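Tryptophanyl-tRNA synthetase (Mycoplasma pneumoniae, PDB 2YY5) catalyses the ATP-dependent attachment of tryptophan to tRNA(Trp), the charging reaction that supplies tryptophan for protein synthesis. Local coordinates at the 5'-O-[(L-tryptophylamino)sulfonyl]adenosine site. Coordinates in Å, arbitrary orientation; residue numbers count along the deposited sequence, not the author numbering.

The 5'-O-[(L-tryptophylamino)sulfonyl]adenosine site. Residues 9-12, 18, 20-21, 24, 41, 46, 139, 142-143, 151, 153-154, 156-157, 191-193, 202-203, 205. With WSA (5'-O-[(L-tryptophylamino)sulfonyl]adenosine), chain B.
The ligand, a sulfamoyl analogue of the tryptophanyl-adenylate intermediate, lies along the class I active-site cleft with 685 of its 716 Å² buried. Its indole is held in a flat slot. Gly10, on strand 6-11, presses its backbone against one face, with the Phe41 ring edge-to-face on the same side. Met139 forms the opposite wall, CG anti to the backbone N (chi1 169°) and the chain extended beyond it, so that CG lies over the pyrrole and CE over the benzo ring, 3.4 Å from WSA CZ3. Ile143 CG1 and Val151 CG1 close the far edge. At the nitrogen edge, Asp142 OD2 accepts the indole N11 at 3.2 Å from above the carboxylate plane, and His46 NE2, nearly along the C-O axis, holds that oxygen in place. The indole points its CD1 edge at the face of the His46 ring, planes nearly perpendicular (89°).

At the other end adenine sits between the helix 19-26 backbone, where Gly20 CA underlies C6 at 3.6 Å, and the KMSKS lysine Lys202, which arches over the opposite face as a lid. Lys202 NZ lies over WSA N7 (3.0 Å), not in the purine plane, and forms a salt bridge with Asp156 OD2 (3.2 Å). Backbone groups read the rim: Ile193 N donates to N1, while N6 donates to the carbonyls of Ile193 and Met203. Gly154 N donates to O3' and O2', and O2' donates to Asp156 OD1 at 2.7 Å, from above the carboxylate plane.

The water-lined sulfamoyl side may be the most accessible: water 2 links O1S and O5' to Lys205 NZ, water 1 links O2S to Asp156 OD2. Gln12 N donates to WSA O1S, 3.0 Å away, almost straight at 172°.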
ATOM      1  N   THR A   9      -4.000  -3.617 -19.143  1.00 11.77           N
ATOM      2  CA  THR A   9      -5.066  -2.682 -18.787  1.00 11.28           C
ATOM      3  C   THR A   9      -5.935  -3.185 -17.659  1.00 14.62           C
ATOM      4  O   THR A   9      -6.075  -4.392 -17.454  1.00 19.87           O
ATOM      5  CB  THR A   9      -6.021  -2.397 -19.926  1.00  6.64           C
ATOM      6  OG1 THR A   9      -5.401  -2.721 -21.167  1.00 22.44           O
ATOM      7  CG2 THR A   9      -6.386  -0.924 -19.915  1.00  3.75           C
ATOM      8  N   GLY A  10      -6.539  -2.239 -16.954  1.00  9.88           N
ATOM      9  CA  GLY A  10      -7.410  -2.567 -15.851  1.00 18.81           C
ATOM     10  C   GLY A  10      -8.741  -1.866 -16.014  1.00 20.15           C
ATOM     11  O   GLY A  10      -8.808  -0.766 -16.562  1.00 19.33           O
ATOM     12  N   ILE A  11      -9.802  -2.523 -15.557  1.00 17.73           N
ATOM     13  CA  ILE A  11     -11.149  -1.981 -15.612  1.00 19.46           C
ATOM     14  C   ILE A  11     -11.808  -2.247 -14.264  1.00 18.79           C
ATOM     15  O   ILE A  11     -11.746  -3.362 -13.749  1.00 24.84           O
ATOM     16  CB  ILE A  11     -12.029  -2.663 -16.695  1.00 21.01           C
ATOM     17  CG1 ILE A  11     -11.530  -2.335 -18.098  1.00 16.11           C
ATOM     18  CG2 ILE A  11     -13.469  -2.185 -16.563  1.00 21.49           C
ATOM     19  CD1 ILE A  11     -10.303  -3.060 -18.490  1.00 35.60           C
ATOM     20  N   GLN A  12     -12.437  -1.228 -13.691  1.00 19.23           N
ATOM     21  CA  GLN A  12     -13.119  -1.398 -12.415  1.00 18.74           C
ATOM     22  C   GLN A  12     -14.517  -1.951 -12.691  1.00 20.76           C
ATOM     23  O   GLN A  12     -15.146  -1.596 -13.689  1.00 13.25           O
ATOM     24  CB  GLN A  12     -13.262  -0.064 -11.685  1.00 13.42           C
ATOM     25  CG  GLN A  12     -11.980   0.700 -11.428  1.00 18.25           C
ATOM     26  CD  GLN A  12     -12.181   1.808 -10.407  1.00 23.95           C
ATOM     27  OE1 GLN A  12     -11.496   2.824 -10.436  1.00 27.80           O
ATOM     28  NE2 GLN A  12     -13.122   1.607  -9.488  1.00 25.32           N
ATOM     29  N   HIS A  18     -20.497   1.801 -18.935  1.00 21.81           N
ATOM     30  CA  HIS A  18     -21.138   2.476 -20.068  1.00 22.17           C
ATOM     31  C   HIS A  18     -20.405   2.395 -21.411  1.00 22.30           C
ATOM     32  O   HIS A  18     -19.298   1.861 -21.497  1.00 21.34           O
ATOM     33  CB  HIS A  18     -21.361   3.957 -19.730  1.00 23.35           C
ATOM     34  CG  HIS A  18     -20.100   4.692 -19.390  1.00 21.01           C
ATOM     35  ND1 HIS A  18     -19.727   4.975 -18.095  1.00 22.85           N
ATOM     36  CD2 HIS A  18     -19.101   5.158 -20.179  1.00 19.05           C
ATOM     37  CE1 HIS A  18     -18.555   5.581 -18.097  1.00 15.29           C
ATOM     38  NE2 HIS A  18     -18.150   5.704 -19.349  1.00 26.16           N
ATOM     39  N   GLY A  20     -18.781   4.522 -23.066  1.00 20.45           N
ATOM     40  CA  GLY A  20     -17.461   5.111 -23.087  1.00 17.96           C
ATOM     41  C   GLY A  20     -16.438   4.048 -22.742  1.00 13.49           C
ATOM     42  O   GLY A  20     -15.361   4.002 -23.335  1.00 11.18           O
ATOM     43  N   ASN A  21     -16.775   3.193 -21.780  1.00 10.29           N
ATOM     44  CA  ASN A  21     -15.870   2.129 -21.370  1.00 15.46           C
ATOM     45  C   ASN A  21     -15.745   1.112 -22.497  1.00 18.64           C
ATOM     46  O   ASN A  21     -14.657   0.584 -22.757  1.00 14.33           O
ATOM     47  CB  ASN A  21     -16.390   1.426 -20.104  1.00 15.07           C
ATOM     48  CG  ASN A  21     -16.594   2.385 -18.942  1.00 21.18           C
ATOM     49  OD1 ASN A  21     -15.647   3.003 -18.443  1.00 10.84           O
ATOM     50  ND2 ASN A  21     -17.841   2.514 -18.505  1.00 15.45           N
ATOM     51  N   GLY A  24     -13.980   2.941 -25.572  1.00 18.12           N
ATOM     52  CA  GLY A  24     -12.659   3.367 -25.151  1.00 19.10           C
ATOM     53  C   GLY A  24     -11.616   2.269 -25.047  1.00 21.43           C
ATOM     54  O   GLY A  24     -10.460   2.471 -25.407  1.00 21.04           O
ATOM     55  N   PHE A  41      -7.250  -7.038 -16.447  1.00 16.63           N
ATOM     56  CA  PHE A  41      -7.744  -7.360 -15.107  1.00 19.22           C
ATOM     57  C   PHE A  41      -8.851  -6.447 -14.591  1.00 17.95           C
ATOM     58  O   PHE A  41      -8.944  -5.276 -14.977  1.00 13.18           O
ATOM     59  CB  PHE A  41      -6.603  -7.348 -14.078  1.00 14.28           C
ATOM     60  CG  PHE A  41      -6.017  -5.982 -13.830  1.00 12.72           C
ATOM     61  CD1 PHE A  41      -4.990  -5.491 -14.633  1.00 18.20           C
ATOM     62  CD2 PHE A  41      -6.480  -5.196 -12.778  1.00  9.34           C
ATOM     63  CE1 PHE A  41      -4.428  -4.240 -14.390  1.00 18.78           C
ATOM     64  CE2 PHE A  41      -5.927  -3.940 -12.525  1.00 12.39           C
ATOM     65  CZ  PHE A  41      -4.901  -3.461 -13.327  1.00 17.25           C
ATOM     66  N   HIS A  46      -8.892  -1.017  -6.726  1.00 12.97           N
ATOM     67  CA  HIS A  46      -9.206   0.387  -6.979  1.00 18.00           C
ATOM     68  C   HIS A  46     -10.661   0.704  -6.602  1.00 22.31           C
ATOM     69  O   HIS A  46     -10.998   1.856  -6.313  1.00 25.23           O
ATOM     70  CB  HIS A  46      -8.963   0.734  -8.457  1.00 11.58           C
ATOM     71  CG  HIS A  46      -7.515   0.773  -8.836  1.00 16.67           C
ATOM     72  ND1 HIS A  46      -6.747   1.916  -8.739  1.00 13.07           N
ATOM     73  CD2 HIS A  46      -6.675  -0.209  -9.249  1.00 11.05           C
ATOM     74  CE1 HIS A  46      -5.499   1.635  -9.073  1.00 17.86           C
ATOM     75  NE2 HIS A  46      -5.430   0.352  -9.384  1.00 17.65           N
ATOM     76  N   MET A 139      -1.985   2.266  -9.441  1.00 14.44           N
ATOM     77  CA  MET A 139      -2.185   2.061 -10.869  1.00 17.87           C
ATOM     78  C   MET A 139      -0.819   1.967 -11.525  1.00 15.60           C
ATOM     79  O   MET A 139      -0.605   1.134 -12.408  1.00 16.27           O
ATOM     80  CB  MET A 139      -2.978   3.207 -11.501  1.00  6.27           C
ATOM     81  CG  MET A 139      -2.966   3.143 -13.012  1.00  7.15           C
ATOM     82  SD  MET A 139      -4.212   4.161 -13.808  1.00 17.52           S
ATOM     83  CE  MET A 139      -3.902   3.775 -15.484  1.00 16.47           C
ATOM     84  N   ASP A 142       0.390  -1.440 -10.921  1.00 13.96           N
ATOM     85  CA  ASP A 142      -0.302  -2.463 -11.701  1.00 17.93           C
ATOM     86  C   ASP A 142       0.331  -2.568 -13.091  1.00 18.22           C
ATOM     87  O   ASP A 142       0.448  -3.662 -13.645  1.00 24.15           O
ATOM     88  CB  ASP A 142      -1.796  -2.130 -11.870  1.00 22.20           C
ATOM     89  CG  ASP A 142      -2.538  -1.991 -10.546  1.00 23.42           C
ATOM     90  OD1 ASP A 142      -2.352  -2.841  -9.642  1.00 17.19           O
ATOM     91  OD2 ASP A 142      -3.329  -1.029 -10.424  1.00 24.13           O
ATOM     92  N   ILE A 143       0.728  -1.430 -13.657  1.00 13.74           N
ATOM     93  CA  ILE A 143       1.353  -1.413 -14.977  1.00 14.38           C
ATOM     94  C   ILE A 143       2.777  -1.979 -14.916  1.00 19.78           C
ATOM     95  O   ILE A 143       3.128  -2.948 -15.606  1.00 15.63           O
ATOM     96  CB  ILE A 143       1.434   0.020 -15.528  1.00 17.94           C
ATOM     97  CG1 ILE A 143       0.029   0.562 -15.777  1.00 14.89           C
ATOM     98  CG2 ILE A 143       2.289   0.049 -16.799  1.00  7.65           C
ATOM     99  CD1 ILE A 143       0.004   2.050 -16.031  1.00 11.47           C
ATOM    100  N   VAL A 151      -0.063   0.427 -22.822  1.00 20.22           N
ATOM    101  CA  VAL A 151      -1.144   0.391 -21.855  1.00 14.92           C
ATOM    102  C   VAL A 151      -2.337   1.043 -22.544  1.00 15.83           C
ATOM    103  O   VAL A 151      -2.482   2.266 -22.526  1.00 20.42           O
ATOM    104  CB  VAL A 151      -0.789   1.187 -20.569  1.00 21.17           C
ATOM    105  CG1 VAL A 151      -1.986   1.199 -19.607  1.00 18.67           C
ATOM    106  CG2 VAL A 151       0.445   0.576 -19.887  1.00 14.63           C
ATOM    107  N   VAL A 153      -5.699   2.549 -22.859  1.00 17.07           N
ATOM    108  CA  VAL A 153      -6.728   3.133 -21.998  1.00 18.19           C
ATOM    109  C   VAL A 153      -7.507   4.235 -22.711  1.00 18.44           C
ATOM    110  O   VAL A 153      -7.301   4.488 -23.897  1.00 19.03           O
ATOM    111  CB  VAL A 153      -6.103   3.772 -20.751  1.00 17.26           C
ATOM    112  CG1 VAL A 153      -5.523   2.712 -19.834  1.00 12.06           C
ATOM    113  CG2 VAL A 153      -5.021   4.746 -21.190  1.00 15.41           C
ATOM    114  N   GLY A 154      -8.409   4.881 -21.976  1.00 15.93           N
ATOM    115  CA  GLY A 154      -9.168   5.986 -22.537  1.00 16.17           C
ATOM    116  C   GLY A 154      -8.369   7.265 -22.321  1.00 17.01           C
ATOM    117  O   GLY A 154      -7.419   7.288 -21.530  1.00 16.37           O
ATOM    118  N   ASP A 156      -8.826   9.822 -20.582  1.00 20.30           N
ATOM    119  CA  ASP A 156      -8.798  10.244 -19.184  1.00 16.02           C
ATOM    120  C   ASP A 156      -7.687   9.679 -18.303  1.00 18.20           C
ATOM    121  O   ASP A 156      -7.441  10.204 -17.223  1.00 18.47           O
ATOM    122  CB  ASP A 156     -10.154   9.969 -18.533  1.00 17.65           C
ATOM    123  CG  ASP A 156     -10.536   8.502 -18.565  1.00 23.38           C
ATOM    124  OD1 ASP A 156     -10.754   7.963 -19.673  1.00 21.93           O
ATOM    125  OD2 ASP A 156     -10.614   7.894 -17.476  1.00 18.41           O
ATOM    126  N   GLN A 157      -7.022   8.625 -18.762  1.00 16.41           N
ATOM    127  CA  GLN A 157      -5.940   8.005 -18.003  1.00 16.57           C
ATOM    128  C   GLN A 157      -4.571   8.572 -18.348  1.00 21.27           C
ATOM    129  O   GLN A 157      -3.549   8.103 -17.832  1.00 20.45           O
ATOM    130  CB  GLN A 157      -5.925   6.499 -18.260  1.00 17.30           C
ATOM    131  CG  GLN A 157      -7.103   5.799 -17.647  1.00 25.60           C
ATOM    132  CD  GLN A 157      -7.211   6.110 -16.175  1.00 22.44           C
ATOM    133  OE1 GLN A 157      -6.373   5.699 -15.385  1.00 20.71           O
ATOM    134  NE2 GLN A 157      -8.237   6.862 -15.803  1.00 29.16           N
ATOM    135  N   ASN A 191     -11.223   7.537 -27.935  1.00 18.89           N
ATOM    136  CA  ASN A 191     -10.534   7.679 -26.653  1.00 20.96           C
ATOM    137  C   ASN A 191     -11.294   8.544 -25.644  1.00 22.73           C
ATOM    138  O   ASN A 191     -10.944   8.585 -24.460  1.00 15.32           O
ATOM    139  CB  ASN A 191      -9.131   8.249 -26.884  1.00 27.65           C
ATOM    140  CG  ASN A 191      -9.158   9.609 -27.558  1.00 28.56           C
ATOM    141  OD1 ASN A 191      -9.375  10.623 -26.909  1.00 27.58           O
ATOM    142  ND2 ASN A 191      -8.948   9.629 -28.873  1.00 27.08           N
ATOM    143  N   ARG A 192     -12.339   9.226 -26.106  1.00 21.63           N
ATOM    144  CA  ARG A 192     -13.119  10.070 -25.215  1.00 25.35           C
ATOM    145  C   ARG A 192     -14.584  10.239 -25.632  1.00 25.20           C
ATOM    146  O   ARG A 192     -14.972  11.261 -26.200  1.00 26.08           O
ATOM    147  CB  ARG A 192     -12.457  11.449 -25.082  1.00 28.63           C
ATOM    148  CG  ARG A 192     -13.044  12.285 -23.948  1.00 36.98           C
ATOM    149  CD  ARG A 192     -12.290  13.586 -23.725  1.00 37.34           C
ATOM    150  NE  ARG A 192     -12.433  14.047 -22.344  1.00 46.14           N
ATOM    151  CZ  ARG A 192     -11.920  13.423 -21.284  1.00 42.75           C
ATOM    152  NH1 ARG A 192     -12.106  13.918 -20.067  1.00 43.13           N
ATOM    153  NH2 ARG A 192     -11.214  12.309 -21.435  1.00 40.91           N
ATOM    154  N   ILE A 193     -15.403   9.236 -25.342  1.00 22.65           N
ATOM    155  CA  ILE A 193     -16.812   9.327 -25.682  1.00 19.60           C
ATOM    156  C   ILE A 193     -17.441  10.362 -24.759  1.00 22.45           C
ATOM    157  O   ILE A 193     -17.268  10.316 -23.537  1.00 23.73           O
ATOM    158  CB  ILE A 193     -17.523   7.976 -25.514  1.00 24.09           C
ATOM    159  CG1 ILE A 193     -16.957   6.963 -26.516  1.00 21.61           C
ATOM    160  CG2 ILE A 193     -19.026   8.150 -25.684  1.00 20.35           C
ATOM    161  CD1 ILE A 193     -15.664   6.323 -26.041  1.00 42.98           C
ATOM    162  N   LYS A 202     -17.171  14.418 -20.672  1.00 24.87           N
ATOM    163  CA  LYS A 202     -17.091  13.022 -21.121  1.00 23.78           C
ATOM    164  C   LYS A 202     -18.127  12.148 -20.392  1.00 21.35           C
ATOM    165  O   LYS A 202     -18.581  12.495 -19.299  1.00 18.51           O
ATOM    166  CB  LYS A 202     -15.701  12.449 -20.869  1.00 20.47           C
ATOM    167  CG  LYS A 202     -15.513  11.934 -19.475  1.00 19.11           C
ATOM    168  CD  LYS A 202     -14.602  10.730 -19.487  1.00 28.96           C
ATOM    169  CE  LYS A 202     -14.469  10.135 -18.099  1.00 30.36           C
ATOM    170  NZ  LYS A 202     -13.617   8.927 -18.133  1.00 38.74           N
ATOM    171  N   MET A 203     -18.493  11.018 -20.992  1.00 18.57           N
ATOM    172  CA  MET A 203     -19.478  10.124 -20.389  1.00 18.02           C
ATOM    173  C   MET A 203     -18.815   9.506 -19.162  1.00 19.63           C
ATOM    174  O   MET A 203     -17.725   8.950 -19.267  1.00 21.55           O
ATOM    175  CB  MET A 203     -19.890   9.043 -21.393  1.00 16.19           C
ATOM    176  CG  MET A 203     -21.249   8.386 -21.107  1.00 17.57           C
ATOM    177  SD  MET A 203     -21.703   7.095 -22.306  1.00 19.60           S
ATOM    178  CE  MET A 203     -22.132   8.116 -23.791  1.00 10.91           C
ATOM    179  N   LYS A 205     -19.455   7.428 -15.085  1.00 26.53           N
ATOM    180  CA  LYS A 205     -20.331   6.646 -14.222  1.00 27.92           C
ATOM    181  C   LYS A 205     -20.887   7.576 -13.152  1.00 30.74           C
ATOM    182  O   LYS A 205     -22.067   7.507 -12.801  1.00 28.27           O
ATOM    183  CB  LYS A 205     -19.557   5.511 -13.538  1.00 34.66           C
ATOM    184  CG  LYS A 205     -18.882   4.507 -14.473  1.00 34.77           C
ATOM    185  CD  LYS A 205     -18.431   3.286 -13.678  1.00 36.01           C
ATOM    186  CE  LYS A 205     -17.697   2.261 -14.531  1.00 37.81           C
ATOM    187  NZ  LYS A 205     -16.304   2.672 -14.863  1.00 31.63           N
TER
HETATM  188  CD2 WSA B1350      -5.956   0.704 -14.718  1.00 22.09           C
HETATM  189  CE3 WSA B1350      -5.957   0.968 -16.084  1.00 17.39           C
HETATM  190  CZ3 WSA B1350      -4.805   0.748 -16.826  1.00 18.62           C
HETATM  191  CH2 WSA B1350      -3.660   0.263 -16.205  1.00 22.82           C
HETATM  192  CZ2 WSA B1350      -3.660   0.000 -14.841  1.00 18.52           C
HETATM  193  CE2 WSA B1350      -4.811   0.226 -14.102  1.00 22.34           C
HETATM  194  N11 WSA B1350      -5.097   0.065 -12.811  1.00 19.07           N
HETATM  195  CD1 WSA B1350      -6.357   0.423 -12.593  1.00 22.68           C
HETATM  196  CG  WSA B1350      -6.918   0.811 -13.733  1.00 20.83           C
HETATM  197  CB  WSA B1350      -8.384   1.199 -13.928  1.00 26.44           C
HETATM  198  CA  WSA B1350      -8.596   2.707 -14.056  1.00 24.01           C
HETATM  199  NH3 WSA B1350      -8.102   3.388 -12.848  1.00 26.04           N
HETATM  200  C   WSA B1350     -10.094   2.957 -14.198  1.00 25.50           C
HETATM  201  O   WSA B1350     -10.811   2.950 -13.192  1.00 39.88           O
HETATM  202  NS  WSA B1350     -10.580   3.162 -15.419  1.00 21.47           N
HETATM  203  S   WSA B1350     -12.179   2.824 -15.456  1.00 24.33           S
HETATM  204  O1S WSA B1350     -12.447   1.523 -14.757  1.00 12.11           O
HETATM  205  O2S WSA B1350     -12.951   3.919 -14.779  1.00 15.44           O
HETATM  206  O5' WSA B1350     -12.572   2.730 -16.829  1.00 24.14           O
HETATM  207  C5' WSA B1350     -12.037   1.674 -17.634  1.00 18.06           C
HETATM  208  C4' WSA B1350     -11.533   2.189 -18.985  1.00 23.86           C
HETATM  209  O4' WSA B1350     -12.579   2.972 -19.590  1.00 18.45           O
HETATM  210  C3' WSA B1350     -10.329   3.121 -18.810  1.00 17.00           C
HETATM  211  O3' WSA B1350      -9.378   2.879 -19.851  1.00  8.49           O
HETATM  212  C2' WSA B1350     -10.965   4.501 -18.971  1.00 17.68           C
HETATM  213  O2' WSA B1350      -9.989   5.411 -19.484  1.00 14.07           O
HETATM  214  C1' WSA B1350     -11.967   4.176 -20.078  1.00 17.76           C
HETATM  215  N9  WSA B1350     -12.988   5.239 -20.212  1.00 20.32           N
HETATM  216  C8  WSA B1350     -13.749   5.714 -19.225  1.00 16.05           C
HETATM  217  N7  WSA B1350     -14.610   6.601 -19.707  1.00 15.45           N
HETATM  218  C5  WSA B1350     -14.399   6.701 -21.026  1.00 16.29           C
HETATM  219  C4  WSA B1350     -13.360   5.837 -21.336  1.00 20.43           C
HETATM  220  N3  WSA B1350     -12.945   5.749 -22.612  1.00 19.73           N
HETATM  221  C2  WSA B1350     -13.522   6.470 -23.554  1.00 22.46           C
HETATM  222  N1  WSA B1350     -14.515   7.300 -23.291  1.00 18.51           N
HETATM  223  C6  WSA B1350     -14.980   7.438 -22.037  1.00 18.04           C
HETATM  224  N6  WSA B1350     -15.998   8.263 -21.789  1.00 20.87           N
HETATM  225  O   HOH W   1     -11.819   6.536 -15.702  1.00 25.07           O
HETATM  226  O   HOH W   2     -14.621   0.778 -16.105  1.00 40.69           O